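Long-range contact in UDP-glucose 6-dehydrogenase (Pyrobaculum islandicum, PDB 3VTF), which probably oxidises UDP-glucose to UDP-glucuronate with two molecules of NAD(+), and binds UDP-glucose: residues 373-378 with 408-413. Residues are numbered along the deposited sequence; the frame is centred on the assembly and turned at random.
Sequences DPMAME and TAWPQY
The indole of Trp410, in the Rossmann-like UDP-binding domain, carries Pro374 on one face, with CD of the proline lying over the five-membered ring, a CH-pi contact, while SD of Met375 comes to the edge of the six-membered ring, 3.7 Å from Trp410 CH2, a Met-aromatic contact. Asp373 reaches the same indole obliquely, its carboxylate turned 82° from the ring plane. Tyr413 has CB of Trp410 over the centre of one face, and its OH lies 3.7 Å from Asp373 CA; that hydroxyl is hydrogen-bonded to His372. The contact joins two loops that follow strands 368-372 and 403-406, which flank strand 335-339 in the parallel sheet: 373-378 leads from strand 368-372 into helix 377-384, and 408-413 follows strand 403-406. The loop after strand 335-339 supplies two backbone N-H groups, of Leu341 and Ala342, to Asp373 OD1. The Trp410 side chain is about 8 Å from that of Lys344 and about 10 Å from bound UDP-glucose, near the pocket without reaching the ligand.

On the exposed side, the amide end of Gln412 slides alongside the proline ring, with OE1 3.3 Å from Pro374 CG. Its chain runs extended beyond CG, which carries the amide across to the proline.

The Asp373 carboxylate joins three loops. With CG anti to the backbone N (chi1 -170°), it swings toward the indole and divides its work. OD2 takes two backbone N-H groups, from Met375 and Ala376, making an Asx turn and Asx motif just ahead of the helix. To the two bonds already on OD1, Trp410 adds a bent one: NE1 meets OD1 at 2.7 Å from above the carboxylate plane, with an N-H...O angle of 131°.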
# COMPACT_ATOMS: atom_id res chain seq x y z
N ASP A 373 5.56 18.24 25.71
CA ASP A 373 5.80 18.36 24.28
C ASP A 373 6.68 19.56 24.04
O ASP A 373 6.53 20.55 24.72
CB ASP A 373 4.48 18.52 23.52
CG ASP A 373 4.65 18.41 22.02
OD1 ASP A 373 4.49 17.31 21.49
OD2 ASP A 373 4.96 19.41 21.38
N PRO A 374 7.58 19.53 23.08
CA PRO A 374 8.36 20.77 22.92
C PRO A 374 7.55 21.97 22.42
O PRO A 374 8.01 23.11 22.61
CB PRO A 374 9.40 20.39 21.84
CG PRO A 374 9.53 18.85 22.00
CD PRO A 374 8.06 18.47 22.18
N MET A 375 6.42 21.77 21.70
CA MET A 375 5.64 22.91 21.21
C MET A 375 4.17 22.91 21.60
O MET A 375 3.57 23.96 21.73
CB MET A 375 5.74 23.03 19.71
CG MET A 375 7.15 23.30 19.23
SD MET A 375 7.06 23.41 17.44
CE MET A 375 6.32 25.07 17.31
N ALA A 376 3.54 21.76 21.78
CA ALA A 376 2.07 21.74 21.72
C ALA A 376 1.40 21.85 23.07
O ALA A 376 0.22 21.55 23.20
CB ALA A 376 1.62 20.42 20.98
N MET A 377 2.12 22.26 24.12
CA MET A 377 1.53 22.06 25.46
C MET A 377 0.42 23.06 25.70
O MET A 377 -0.55 22.76 26.39
CB MET A 377 2.58 22.13 26.57
CG MET A 377 3.49 20.88 26.58
SD MET A 377 4.64 20.80 28.01
CE MET A 377 3.42 20.35 29.13
N GLU A 378 0.53 24.23 25.10
CA GLU A 378 -0.52 25.26 25.29
C GLU A 378 -1.78 24.77 24.59
O GLU A 378 -2.88 24.72 25.18
CB GLU A 378 -0.09 26.64 24.74
CG GLU A 378 0.54 27.56 25.81
CD GLU A 378 0.06 27.37 27.30
OE1 GLU A 378 -1.02 27.90 27.70
OE2 GLU A 378 0.78 26.72 28.11
N THR A 408 5.06 10.88 20.42
CA THR A 408 5.50 11.61 19.24
C THR A 408 7.04 11.62 19.26
O THR A 408 7.63 11.89 20.27
CB THR A 408 5.08 13.09 19.33
OG1 THR A 408 3.70 13.19 19.67
CG2 THR A 408 5.34 13.85 18.00
N ALA A 409 7.66 11.19 18.19
CA ALA A 409 9.13 11.04 18.16
C ALA A 409 9.76 12.41 17.89
O ALA A 409 10.30 12.63 16.84
CB ALA A 409 9.53 10.06 17.07
N TRP A 410 9.65 13.35 18.84
CA TRP A 410 10.39 14.64 18.72
C TRP A 410 11.90 14.27 18.72
O TRP A 410 12.28 13.47 19.57
CB TRP A 410 10.08 15.51 19.92
CG TRP A 410 8.74 16.17 19.76
CD1 TRP A 410 7.49 15.76 20.25
CD2 TRP A 410 8.51 17.42 19.04
NE1 TRP A 410 6.53 16.64 19.86
CE2 TRP A 410 7.09 17.68 19.12
CE3 TRP A 410 9.34 18.34 18.38
CZ2 TRP A 410 6.51 18.83 18.54
CZ3 TRP A 410 8.77 19.50 17.82
CH2 TRP A 410 7.38 19.73 17.91
N PRO A 411 12.73 14.84 17.81
CA PRO A 411 14.18 14.53 17.80
C PRO A 411 14.83 14.69 19.18
O PRO A 411 15.69 13.83 19.53
CB PRO A 411 14.75 15.51 16.74
CG PRO A 411 13.57 15.73 15.79
CD PRO A 411 12.38 15.78 16.72
N GLN A 412 14.40 15.67 20.00
CA GLN A 412 15.03 15.75 21.32
C GLN A 412 14.79 14.53 22.22
O GLN A 412 15.45 14.34 23.27
CB GLN A 412 14.61 17.02 22.06
CG GLN A 412 13.19 17.07 22.63
CD GLN A 412 12.79 18.51 22.98
OE1 GLN A 412 12.78 19.38 22.08
NE2 GLN A 412 12.44 18.78 24.24
N TYR A 413 13.81 13.72 21.88
CA TYR A 413 13.52 12.52 22.66
C TYR A 413 14.58 11.42 22.50
O TYR A 413 14.73 10.57 23.34
CB TYR A 413 12.10 12.00 22.44
CG TYR A 413 11.01 12.93 22.95
CD1 TYR A 413 11.30 13.98 23.80
CD2 TYR A 413 9.69 12.74 22.58
CE1 TYR A 413 10.32 14.81 24.26
CE2 TYR A 413 8.71 13.57 23.04
CZ TYR A 413 9.03 14.60 23.87
OH TYR A 413 8.04 15.40 24.32